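Long-range contacts in protein BCAM1869 (Burkholderia cenocepacia, PDB 4O2H), which probably acts as a transcriptional regulator of quorum sensing, as an RsaM homologue with a novel fold, and associates with itself: residues S38-S43 against S134-H139; D54-G59 against W80-A85; V74-D79 against G94-N99; G87-A92 against D127-V132. One frame throughout, in Å; residues are numbered along the deposited sequence.

All four contacts involve the antiparallel sheet built from strands 34-40, 55-65, 74-83 and 89-98, and they illustrate how a sheet is assembled and covered. Contacts 2 and 3 join neighbouring strands; contacts 1 and 4 lay helix 128-138 against the two outermost strands. Along the chain contacts 2, 3 and 4 are nested inside the loop closed by contact 1. Contacts 2 and 4 have centres about 10 Å apart and touch through Y81 and V90; contacts 2 and 3, about 18 Å apart, share strand 74-83. Contacts 1 and 3 both reach the second subunit, tying the sheet and its helical cover to the dimer.

Contact 1 of 4, residues S38-S43 against S134-H139; sequences SGLDPS and SALLGH
With chi1 at -68°, CG of H139 lies anti to its own carbonyl carbon, and the imidazole turns toward S38 at the end of strand 34-40. Its NE2 donates to the backbone O of S38 at 2.7 Å, with an N-H...O angle of 151°. The acceptor lies near the ring plane, so the imidazole meets the strand by its edge, while the carbonyl O of A135, one helical turn back, sits 3.4 Å above the ring centre. L40 and L136 also carry CG anti to the carbonyl carbon, and their branched ends meet obliquely, CD2 of L40 lying 3.8 Å from CD2 of L136. The same L136 CD2 rests 4.0 Å from CA of G39, against bare backbone. Beside it, CB of S38 faces CB of A135 at 4.1 Å; the hydroxyl of S38 is bonded to H35 and T61. W80 touches both leucines, and Y73 of the second subunit stacks on the H139 ring. The axes of the short segments cross at -65°, 7.7 Å apart. This is alpha/beta packing, the last turns of helix 128-138 lying across an outermost strand of the sheet, with a side-chain-to-backbone hydrogen bond joining the two.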
loop_
_atom_site.group_PDB
_atom_site.type_symbol
_atom_site.label_atom_id
_atom_site.label_comp_id
_atom_site.label_asym_id
_atom_site.label_seq_id
_atom_site.Cartn_x
_atom_site.Cartn_y
_atom_site.Cartn_z
ATOM N N SER A 38 1.714 -4.586 -5.678
ATOM C CA SER A 38 2.994 -3.910 -5.796
ATOM C C SER A 38 2.833 -2.834 -6.856
ATOM O O SER A 38 2.034 -2.988 -7.771
ATOM C CB SER A 38 4.094 -4.900 -6.168
ATOM O OG SER A 38 4.330 -5.885 -5.174
ATOM N N GLY A 39 3.550 -1.742 -6.703
ATOM C CA GLY A 39 3.532 -0.659 -7.667
ATOM C C GLY A 39 4.743 0.217 -7.526
ATOM O O GLY A 39 5.487 0.119 -6.547
ATOM N N LEU A 40 4.968 1.043 -8.535
ATOM C CA LEU A 40 6.086 1.966 -8.560
ATOM C C LEU A 40 5.702 3.275 -7.882
ATOM O O LEU A 40 4.541 3.680 -7.958
ATOM C CB LEU A 40 6.530 2.225 -10.023
ATOM C CG LEU A 40 6.985 0.966 -10.800
ATOM C CD1 LEU A 40 7.497 1.343 -12.190
ATOM C CD2 LEU A 40 8.031 0.120 -10.003
ATOM N N ASP A 41 6.659 3.892 -7.156
ATOM C CA ASP A 41 6.479 5.221 -6.538
ATOM C C ASP A 41 7.608 6.153 -7.077
ATOM O O ASP A 41 8.692 6.167 -6.492
ATOM C CB ASP A 41 6.457 5.152 -4.977
ATOM C CG ASP A 41 6.206 6.492 -4.285
ATOM O OD1 ASP A 41 6.047 7.504 -4.986
ATOM O OD2 ASP A 41 6.061 6.504 -3.047
ATOM N N PRO A 42 7.378 6.935 -8.171
ATOM C CA PRO A 42 8.465 7.798 -8.723
ATOM C C PRO A 42 8.925 8.902 -7.756
ATOM O O PRO A 42 10.068 9.356 -7.827
ATOM C CB PRO A 42 7.843 8.394 -9.996
ATOM C CG PRO A 42 6.369 8.304 -9.783
ATOM C CD PRO A 42 6.150 7.048 -8.983
ATOM N N SER A 43 8.047 9.315 -6.853
ATOM C CA SER A 43 8.362 10.304 -5.829
ATOM C C SER A 43 9.344 9.708 -4.793
ATOM O O SER A 43 10.291 10.381 -4.422
ATOM C CB SER A 43 7.087 10.789 -5.156
ATOM O OG SER A 43 7.405 11.581 -4.024
ATOM N N SER A 134 7.473 -9.870 -10.541
ATOM C CA SER A 134 6.431 -10.541 -11.309
ATOM C C SER A 134 5.203 -9.642 -11.456
ATOM O O SER A 134 4.717 -9.461 -12.573
ATOM C CB SER A 134 6.043 -11.853 -10.625
ATOM O OG SER A 134 5.148 -12.597 -11.434
ATOM N N ALA A 135 4.732 -9.042 -10.339
ATOM C CA ALA A 135 3.557 -8.169 -10.372
ATOM C C ALA A 135 3.842 -6.921 -11.196
ATOM O O ALA A 135 2.972 -6.457 -11.918
ATOM C CB ALA A 135 3.146 -7.783 -8.962
ATOM N N LEU A 136 5.055 -6.362 -11.051
ATOM C CA LEU A 136 5.492 -5.166 -11.779
ATOM C C LEU A 136 5.460 -5.389 -13.282
ATOM O O LEU A 136 5.143 -4.456 -14.026
ATOM C CB LEU A 136 6.906 -4.754 -11.351
ATOM C CG LEU A 136 7.075 -4.230 -9.929
ATOM C CD1 LEU A 136 8.473 -3.771 -9.740
ATOM C CD2 LEU A 136 6.081 -3.088 -9.594
ATOM N N LEU A 137 5.765 -6.620 -13.725
ATOM C CA LEU A 137 5.699 -6.986 -15.134
ATOM C C LEU A 137 4.241 -7.122 -15.578
ATOM O O LEU A 137 3.914 -6.650 -16.662
ATOM C CB LEU A 137 6.499 -8.254 -15.426
ATOM C CG LEU A 137 8.027 -8.079 -15.333
ATOM C CD1 LEU A 137 8.724 -9.412 -15.026
ATOM C CD2 LEU A 137 8.567 -7.440 -16.568
ATOM N N GLY A 138 3.377 -7.649 -14.703
ATOM C CA GLY A 138 1.946 -7.822 -14.952
ATOM C C GLY A 138 1.171 -6.547 -15.233
ATOM O O GLY A 138 0.181 -6.572 -15.977
ATOM N N HIS A 139 1.619 -5.417 -14.644
ATOM C CA HIS A 139 1.003 -4.092 -14.781
ATOM C C HIS A 139 1.148 -3.477 -16.172
ATOM O O HIS A 139 0.319 -2.664 -16.558
ATOM C CB HIS A 139 1.606 -3.134 -13.755
ATOM C CG HIS A 139 1.236 -3.485 -12.355
ATOM N ND1 HIS A 139 0.038 -4.126 -12.065
ATOM C CD2 HIS A 139 1.907 -3.263 -11.203
ATOM C CE1 HIS A 139 0.023 -4.274 -10.755
ATOM N NE2 HIS A 139 1.123 -3.771 -10.191
#

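Contact 2 of 4, residues D54-G59 against W80-A85; sequences DARLAG and WYLERA
A beta hairpin joins strands 55-65 and 74-83, and this contact is the end of it farther from the connecting turn, where a salt bridge joins the last backbone bond. G59 and W80 form an antiparallel hydrogen-bonded pair, W80 N reaching G59 O at 2.8 Å, with the reciprocal bond from G59 N to W80 O. Next to it A58 and Y81 make a non-hydrogen-bonded pair. W80 folds its indole back over the partner strand: chi1 of 56° sets CG between its backbone N and carbonyl carbon, and one ring face covers G59, whose CA makes a CH-pi contact 4.1 Å from the centroid of the five-membered ring. With no side chain on G59, the indole can lie directly on the backbone, and its NE1 bonds to O of Y60. The far rim of the indole, CZ3, touches CB of L57 at 3.8 Å. On the same face as W80, L57 and L82 lie side by side, and CD2 of L82 sits 3.5 Å above the centre of the R56 guanidinium. The chain turns a corner at R56, whose N still bonds to L82 O at 2.7 Å. Beyond it R84 N bonds to D54 O, and the two side chains cross at about a right angle; R84 NE, with D54 OD1 in the guanidinium plane, meets that oxygen from above the carboxylate plane at 2.7 Å.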
loop_
_atom_site.group_PDB
_atom_site.type_symbol
_atom_site.label_atom_id
_atom_site.label_comp_id
_atom_site.label_asym_id
_atom_site.label_seq_id
_atom_site.Cartn_x
_atom_site.Cartn_y
_atom_site.Cartn_z
ATOM N N ASP A 54 21.668 4.589 -5.178
ATOM C CA ASP A 54 21.640 4.323 -6.617
ATOM C C ASP A 54 20.533 3.277 -6.943
ATOM O O ASP A 54 20.815 2.089 -7.155
ATOM C CB ASP A 54 23.023 3.879 -7.158
ATOM C CG ASP A 54 23.124 3.959 -8.680
ATOM O OD1 ASP A 54 22.272 4.643 -9.300
ATOM O OD2 ASP A 54 24.049 3.335 -9.252
ATOM N N ALA A 55 19.271 3.741 -6.955
ATOM C CA ALA A 55 18.127 2.866 -7.204
ATOM C C ALA A 55 17.608 3.013 -8.629
ATOM O O ALA A 55 17.475 4.121 -9.145
ATOM C CB ALA A 55 17.011 3.144 -6.206
ATOM N N ARG A 56 17.323 1.873 -9.257
ATOM C CA ARG A 56 16.738 1.804 -10.597
ATOM C C ARG A 56 15.234 2.067 -10.526
ATOM O O ARG A 56 14.690 2.777 -11.361
ATOM C CB ARG A 56 16.974 0.405 -11.171
ATOM C CG ARG A 56 18.154 0.315 -12.102
ATOM C CD ARG A 56 18.465 -1.146 -12.367
ATOM N NE ARG A 56 17.396 -1.798 -13.119
ATOM C CZ ARG A 56 17.236 -3.111 -13.176
ATOM N NH1 ARG A 56 18.076 -3.916 -12.535
ATOM N NH2 ARG A 56 16.227 -3.635 -13.862
ATOM N N LEU A 57 14.563 1.416 -9.547
ATOM C CA LEU A 57 13.128 1.518 -9.292
ATOM C C LEU A 57 12.873 1.570 -7.795
ATOM O O LEU A 57 13.677 1.044 -7.013
ATOM C CB LEU A 57 12.359 0.298 -9.863
ATOM C CG LEU A 57 12.385 -0.044 -11.348
ATOM C CD1 LEU A 57 11.766 -1.433 -11.555
ATOM C CD2 LEU A 57 11.605 1.006 -12.191
ATOM N N ALA A 58 11.718 2.124 -7.403
ATOM C CA ALA A 58 11.270 2.136 -6.037
ATOM C C ALA A 58 9.772 2.047 -6.019
ATOM O O ALA A 58 9.104 2.548 -6.932
ATOM C CB ALA A 58 11.741 3.391 -5.326
ATOM N N GLY A 59 9.231 1.466 -4.956
ATOM C CA GLY A 59 7.789 1.366 -4.843
ATOM C C GLY A 59 7.337 0.748 -3.555
ATOM O O GLY A 59 8.123 0.558 -2.620
ATOM N N TRP A 80 10.125 -0.625 -1.135
ATOM C CA TRP A 80 11.320 -1.319 -1.640
ATOM C C TRP A 80 12.022 -0.472 -2.700
ATOM O O TRP A 80 11.458 0.474 -3.209
ATOM C CB TRP A 80 10.956 -2.706 -2.217
ATOM C CG TRP A 80 9.915 -2.603 -3.299
ATOM C CD1 TRP A 80 8.564 -2.694 -3.139
ATOM C CD2 TRP A 80 10.133 -2.242 -4.679
ATOM N NE1 TRP A 80 7.928 -2.426 -4.324
ATOM C CE2 TRP A 80 8.867 -2.137 -5.286
ATOM C CE3 TRP A 80 11.286 -2.019 -5.469
ATOM C CZ2 TRP A 80 8.710 -1.777 -6.634
ATOM C CZ3 TRP A 80 11.130 -1.667 -6.801
ATOM C CH2 TRP A 80 9.857 -1.556 -7.375
ATOM N N TYR A 81 13.241 -0.833 -3.035
ATOM C CA TYR A 81 13.979 -0.247 -4.125
ATOM C C TYR A 81 14.790 -1.337 -4.757
ATOM O O TYR A 81 15.172 -2.320 -4.105
ATOM C CB TYR A 81 14.818 1.010 -3.774
ATOM C CG TYR A 81 15.977 0.833 -2.818
ATOM C CD1 TYR A 81 17.247 0.513 -3.284
ATOM C CD2 TYR A 81 15.828 1.090 -1.455
ATOM C CE1 TYR A 81 18.326 0.376 -2.412
ATOM C CE2 TYR A 81 16.904 0.972 -0.574
ATOM C CZ TYR A 81 18.151 0.613 -1.059
ATOM O OH TYR A 81 19.220 0.511 -0.204
ATOM N N LEU A 82 15.028 -1.169 -6.047
ATOM C CA LEU A 82 15.828 -2.082 -6.813
ATOM C C LEU A 82 17.168 -1.402 -7.094
ATOM O O LEU A 82 17.203 -0.384 -7.787
ATOM C CB LEU A 82 15.065 -2.458 -8.107
ATOM C CG LEU A 82 15.840 -3.243 -9.170
ATOM C CD1 LEU A 82 16.250 -4.615 -8.632
ATOM C CD2 LEU A 82 15.018 -3.358 -10.400
ATOM N N GLU A 83 18.275 -1.961 -6.542
ATOM C CA GLU A 83 19.620 -1.422 -6.745
ATOM C C GLU A 83 20.043 -1.566 -8.188
ATOM O O GLU A 83 19.737 -2.583 -8.823
ATOM C CB GLU A 83 20.653 -2.100 -5.848
ATOM C CG GLU A 83 20.624 -1.636 -4.405
ATOM C CD GLU A 83 21.996 -1.547 -3.765
ATOM O OE1 GLU A 83 22.863 -2.389 -4.103
ATOM O OE2 GLU A 83 22.211 -0.621 -2.946
ATOM N N ARG A 84 20.691 -0.529 -8.721
ATOM C CA ARG A 84 21.174 -0.530 -10.085
ATOM C C ARG A 84 22.358 -1.517 -10.229
ATOM O O ARG A 84 22.337 -2.379 -11.111
ATOM C CB ARG A 84 21.581 0.899 -10.493
ATOM C CG ARG A 84 21.805 1.110 -11.990
ATOM C CD ARG A 84 22.182 2.554 -12.352
ATOM N NE ARG A 84 21.388 3.540 -11.609
ATOM C CZ ARG A 84 20.180 3.978 -11.960
ATOM N NH1 ARG A 84 19.615 3.554 -13.087
ATOM N NH2 ARG A 84 19.535 4.854 -11.196
ATOM N N ALA A 85 23.335 -1.422 -9.311
ATOM C CA ALA A 85 24.598 -2.166 -9.327
ATOM C C ALA A 85 24.438 -3.680 -9.356
ATOM O O ALA A 85 24.950 -4.351 -10.261
ATOM C CB ALA A 85 25.452 -1.779 -8.120
#

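Contact 3 of 4, residues V74-D79 against G94-N99; sequences VTVGWD and GDVRSN
V76 and S98 face each other in the beta hairpin of strands 74-83 and 89-98, as an antiparallel non-hydrogen-bonded pair beside the hydrogen-bonded pair G77 and R97. The backbone bonds come first: G77 N reaches R97 O at 2.7 Å and R97 N returns to G77 O at 2.8 Å. A longer bond from N99 N to T75 O continues the ladder. Between these rungs CA-H...O contacts close the gap, from CA of S98 to T75 O and from CA of V76 to R97 O.

Apolar contacts occupy the face that carries V76 and S98. The CG1 branches of V76 and V96 approach to 3.5 Å, both valines having CG1 anti to the backbone N, while V76 CG2 touches CB of S98 at 3.9 Å. L119 of helix 112-125 covers V76, V96 and S98, placing this face against a helix in the interior.

Polar side chains lie on the other face. R97, bent at chi2 and chi3, folds its guanidinium back over G77, with NH1 3.7 Å from CA of G77; the absence of a side chain there permits this approach. Its NH2 forms a salt bridge with E62, and L40 and Y60 of the second subunit pack on T75 and R97 respectively. R97 NH1 donates weakly to a water that is also hydrogen-bonded to T75 OG1.

At the end of the pairing a side chain replaces a backbone acceptor: N99 OD1 takes the N-H of T75 at 2.8 Å, with the donor 52° above the plane of the amide carbonyl.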
loop_
_atom_site.group_PDB
_atom_site.type_symbol
_atom_site.label_atom_id
_atom_site.label_comp_id
_atom_site.label_asym_id
_atom_site.label_seq_id
_atom_site.Cartn_x
_atom_site.Cartn_y
_atom_site.Cartn_z
ATOM N N VAL A 74 -3.625 -11.208 8.671
ATOM C CA VAL A 74 -2.358 -10.500 8.851
ATOM C C VAL A 74 -2.037 -9.677 7.576
ATOM O O VAL A 74 -2.158 -10.224 6.488
ATOM C CB VAL A 74 -1.212 -11.506 9.203
ATOM C CG1 VAL A 74 0.166 -10.872 9.048
ATOM C CG2 VAL A 74 -1.383 -12.044 10.615
ATOM N N THR A 75 -1.682 -8.375 7.728
ATOM C CA THR A 75 -1.237 -7.465 6.635
ATOM C C THR A 75 0.194 -7.029 6.875
ATOM O O THR A 75 0.574 -6.723 8.004
ATOM C CB THR A 75 -2.079 -6.194 6.553
ATOM O OG1 THR A 75 -2.268 -5.717 7.881
ATOM C CG2 THR A 75 -3.392 -6.421 5.905
ATOM N N VAL A 76 0.985 -7.027 5.840
ATOM C CA VAL A 76 2.391 -6.662 5.874
ATOM C C VAL A 76 2.679 -5.926 4.581
ATOM O O VAL A 76 2.459 -6.465 3.480
ATOM C CB VAL A 76 3.330 -7.901 6.067
ATOM C CG1 VAL A 76 4.808 -7.481 6.175
ATOM C CG2 VAL A 76 2.904 -8.760 7.276
ATOM N N GLY A 77 3.137 -4.694 4.732
ATOM C CA GLY A 77 3.486 -3.839 3.609
ATOM C C GLY A 77 4.775 -3.108 3.859
ATOM O O GLY A 77 5.194 -2.944 4.998
ATOM N N TRP A 78 5.451 -2.743 2.799
ATOM C CA TRP A 78 6.716 -2.036 2.911
ATOM C C TRP A 78 7.039 -1.351 1.597
ATOM O O TRP A 78 6.448 -1.660 0.542
ATOM C CB TRP A 78 7.873 -3.004 3.323
ATOM C CG TRP A 78 8.184 -4.069 2.296
ATOM C CD1 TRP A 78 9.215 -4.060 1.388
ATOM C CD2 TRP A 78 7.563 -5.369 2.183
ATOM N NE1 TRP A 78 9.247 -5.243 0.695
ATOM C CE2 TRP A 78 8.248 -6.070 1.160
ATOM C CE3 TRP A 78 6.464 -5.987 2.815
ATOM C CZ2 TRP A 78 7.859 -7.355 0.743
ATOM C CZ3 TRP A 78 6.062 -7.239 2.380
ATOM C CH2 TRP A 78 6.770 -7.925 1.375
ATOM N N ASP A 79 8.002 -0.432 1.673
ATOM C CA ASP A 79 8.623 0.241 0.533
ATOM C C ASP A 79 9.884 -0.498 0.173
ATOM O O ASP A 79 10.620 -0.980 1.056
ATOM C CB ASP A 79 8.925 1.724 0.827
ATOM C CG ASP A 79 7.704 2.616 0.924
ATOM O OD1 ASP A 79 6.593 2.161 0.547
ATOM O OD2 ASP A 79 7.854 3.771 1.354
ATOM N N GLY A 94 14.648 -1.031 6.188
ATOM C CA GLY A 94 14.234 -2.245 6.891
ATOM C C GLY A 94 12.877 -2.035 7.541
ATOM O O GLY A 94 12.486 -2.815 8.403
ATOM N N ASP A 95 12.164 -0.937 7.169
ATOM C CA ASP A 95 10.864 -0.561 7.714
ATOM C C ASP A 95 9.776 -1.443 7.141
ATOM O O ASP A 95 9.687 -1.614 5.936
ATOM C CB ASP A 95 10.544 0.914 7.433
ATOM C CG ASP A 95 11.406 1.894 8.204
ATOM O OD1 ASP A 95 11.533 1.730 9.435
ATOM O OD2 ASP A 95 11.910 2.865 7.583
ATOM N N VAL A 96 8.961 -2.017 8.001
ATOM C CA VAL A 96 7.891 -2.920 7.598
ATOM C C VAL A 96 6.662 -2.492 8.360
ATOM O O VAL A 96 6.719 -2.389 9.592
ATOM C CB VAL A 96 8.283 -4.410 7.865
ATOM C CG1 VAL A 96 7.067 -5.327 7.853
ATOM C CG2 VAL A 96 9.334 -4.900 6.874
ATOM N N ARG A 97 5.564 -2.217 7.634
ATOM C CA ARG A 97 4.304 -1.856 8.242
ATOM C C ARG A 97 3.421 -3.092 8.264
ATOM O O ARG A 97 3.297 -3.766 7.248
ATOM C CB ARG A 97 3.641 -0.682 7.511
ATOM C CG ARG A 97 2.405 -0.126 8.239
ATOM C CD ARG A 97 1.077 -0.656 7.697
ATOM N NE ARG A 97 0.925 -0.251 6.306
ATOM C CZ ARG A 97 0.766 -1.075 5.278
ATOM N NH1 ARG A 97 0.618 -2.394 5.481
ATOM N NH2 ARG A 97 0.681 -0.591 4.048
ATOM N N SER A 98 2.808 -3.391 9.429
ATOM C CA SER A 98 1.926 -4.543 9.601
ATOM C C SER A 98 0.950 -4.335 10.734
ATOM O O SER A 98 1.001 -3.311 11.413
ATOM C CB SER A 98 2.739 -5.814 9.868
ATOM O OG SER A 98 3.308 -5.758 11.165
ATOM N N ASN A 99 0.081 -5.343 10.957
ATOM C CA ASN A 99 -0.875 -5.394 12.064
ATOM C C ASN A 99 -0.379 -6.417 13.075
ATOM O O ASN A 99 -1.165 -6.969 13.841
ATOM C CB ASN A 99 -2.299 -5.717 11.566
ATOM C CG ASN A 99 -2.488 -7.102 11.001
ATOM O OD1 ASN A 99 -1.565 -7.745 10.494
ATOM N ND2 ASN A 99 -3.730 -7.558 11.014
HETATM O O HOH W 1 -1.114 -3.177 8.069
#

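Contact 4 of 4, residues G87-A92 against D127-V132; sequences GTFVIA and DWPAAV
F89 and I91, on one edge strand of the antiparallel sheet, meet W128 and P129 in the first turn of helix 128-138, a case of alpha/beta packing with no hydrogen bond between the segments. The axes of the short segments stand 9.4 Å apart at 110°, so the helix runs across the strand and bulky side chains fill the distance between them.

The tight part is centred on the W128 indole and the P129 ring. The chi1 of W128, 73°, places CG between the backbone N and the carbonyl carbon, and the six-membered ring reaches the strand with its outer rim. There CH2 lies 3.5 Å from CB of F89, and neighbouring CZ2 lies 3.6 Å from CG1 of I91. The backbone C of V90 comes to the edge of the indole, near its plane, so the ring meets three successive residues of the strand. The phenyl of F89 and the pyrrolidine of P129 pass one another in opposite senses, CB of P129 lying 3.7 Å from CD1 of F89, and the carbonyl O of P129 lies over one face of the phenyl. W78 makes an edge-to-face contact with the indole, and L123 of helix 112-125 touches both I91 and W128, which completes the packing on the buried side.

Toward solvent, F89 and P129 remain partly exposed, and the exposed D127, just before the helix, ends the preceding one in a Schellman motif. The looser touch comes one turn along the helix, where V132 is buried yet its CG1 stands 4.2 Å from CE2 of F89.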
loop_
_atom_site.group_PDB
_atom_site.type_symbol
_atom_site.label_atom_id
_atom_site.label_comp_id
_atom_site.label_asym_id
_atom_site.label_seq_id
_atom_site.Cartn_x
_atom_site.Cartn_y
_atom_site.Cartn_z
ATOM N N GLY A 87 21.284 -5.432 -8.869
ATOM C CA GLY A 87 19.983 -5.952 -9.275
ATOM C C GLY A 87 19.249 -6.528 -8.073
ATOM O O GLY A 87 18.276 -7.280 -8.221
ATOM N N THR A 88 19.695 -6.158 -6.857
ATOM C CA THR A 88 19.077 -6.684 -5.652
ATOM C C THR A 88 17.936 -5.773 -5.142
ATOM O O THR A 88 18.069 -4.551 -5.104
ATOM C CB THR A 88 20.139 -6.988 -4.555
ATOM O OG1 THR A 88 19.517 -7.789 -3.558
ATOM C CG2 THR A 88 20.705 -5.754 -3.881
ATOM N N PHE A 89 16.830 -6.395 -4.759
ATOM C CA PHE A 89 15.681 -5.745 -4.147
ATOM C C PHE A 89 15.960 -5.572 -2.685
ATOM O O PHE A 89 16.489 -6.489 -2.062
ATOM C CB PHE A 89 14.414 -6.562 -4.344
ATOM C CG PHE A 89 13.841 -6.418 -5.727
ATOM C CD1 PHE A 89 14.270 -7.239 -6.761
ATOM C CD2 PHE A 89 12.851 -5.482 -5.989
ATOM C CE1 PHE A 89 13.707 -7.136 -8.030
ATOM C CE2 PHE A 89 12.286 -5.386 -7.261
ATOM C CZ PHE A 89 12.699 -6.232 -8.264
ATOM N N VAL A 90 15.647 -4.383 -2.150
ATOM C CA VAL A 90 15.945 -3.971 -0.793
ATOM C C VAL A 90 14.687 -3.404 -0.130
ATOM O O VAL A 90 14.008 -2.578 -0.735
ATOM C CB VAL A 90 17.096 -2.887 -0.776
ATOM C CG1 VAL A 90 17.522 -2.522 0.653
ATOM C CG2 VAL A 90 18.312 -3.288 -1.616
ATOM N N ILE A 91 14.442 -3.772 1.143
ATOM C CA ILE A 91 13.415 -3.182 1.997
ATOM C C ILE A 91 13.993 -1.875 2.465
ATOM O O ILE A 91 14.987 -1.880 3.196
ATOM C CB ILE A 91 12.981 -4.075 3.179
ATOM C CG1 ILE A 91 12.490 -5.448 2.678
ATOM C CG2 ILE A 91 11.869 -3.333 3.996
ATOM C CD1 ILE A 91 11.872 -6.374 3.703
ATOM N N ALA A 92 13.416 -0.754 2.012
ATOM C CA ALA A 92 13.871 0.586 2.336
ATOM C C ALA A 92 13.836 0.843 3.871
ATOM O O ALA A 92 12.775 0.781 4.503
ATOM C CB ALA A 92 13.023 1.607 1.587
ATOM N N ASP A 127 11.102 -15.227 -0.423
ATOM C CA ASP A 127 11.608 -14.734 -1.713
ATOM C C ASP A 127 10.661 -13.643 -2.237
ATOM O O ASP A 127 10.233 -13.660 -3.398
ATOM C CB ASP A 127 11.803 -15.888 -2.749
ATOM C CG ASP A 127 12.606 -15.512 -4.007
ATOM O OD1 ASP A 127 13.433 -14.564 -3.937
ATOM O OD2 ASP A 127 12.438 -16.192 -5.048
ATOM N N TRP A 128 10.349 -12.672 -1.346
ATOM C CA TRP A 128 9.478 -11.577 -1.689
ATOM C C TRP A 128 9.921 -10.866 -2.994
ATOM O O TRP A 128 9.025 -10.497 -3.744
ATOM C CB TRP A 128 9.317 -10.597 -0.530
ATOM C CG TRP A 128 10.494 -9.722 -0.242
ATOM C CD1 TRP A 128 11.424 -9.898 0.737
ATOM C CD2 TRP A 128 10.821 -8.486 -0.890
ATOM N NE1 TRP A 128 12.348 -8.888 0.701
ATOM C CE2 TRP A 128 11.994 -7.991 -0.275
ATOM C CE3 TRP A 128 10.269 -7.773 -1.977
ATOM C CZ2 TRP A 128 12.613 -6.804 -0.688
ATOM C CZ3 TRP A 128 10.881 -6.596 -2.385
ATOM C CH2 TRP A 128 12.040 -6.124 -1.742
ATOM N N PRO A 129 11.222 -10.666 -3.345
ATOM C CA PRO A 129 11.520 -9.976 -4.624
ATOM C C PRO A 129 10.944 -10.658 -5.865
ATOM O O PRO A 129 10.626 -9.957 -6.821
ATOM C CB PRO A 129 13.047 -10.001 -4.690
ATOM C CG PRO A 129 13.471 -10.084 -3.267
ATOM C CD PRO A 129 12.483 -11.022 -2.654
ATOM N N ALA A 130 10.849 -11.998 -5.875
ATOM C CA ALA A 130 10.325 -12.718 -7.058
ATOM C C ALA A 130 8.859 -12.308 -7.348
ATOM O O ALA A 130 8.542 -11.968 -8.485
ATOM C CB ALA A 130 10.443 -14.232 -6.872
ATOM N N ALA A 131 7.995 -12.253 -6.311
ATOM C CA ALA A 131 6.590 -11.881 -6.532
ATOM C C ALA A 131 6.395 -10.374 -6.809
ATOM O O ALA A 131 5.497 -10.009 -7.562
ATOM C CB ALA A 131 5.729 -12.327 -5.370
ATOM N N VAL A 132 7.236 -9.512 -6.254
ATOM C CA VAL A 132 7.165 -8.078 -6.543
ATOM C C VAL A 132 7.508 -7.821 -8.025
ATOM O O VAL A 132 6.711 -7.189 -8.730
ATOM C CB VAL A 132 8.065 -7.266 -5.582
ATOM C CG1 VAL A 132 8.286 -5.818 -6.048
ATOM C CG2 VAL A 132 7.500 -7.320 -4.163
#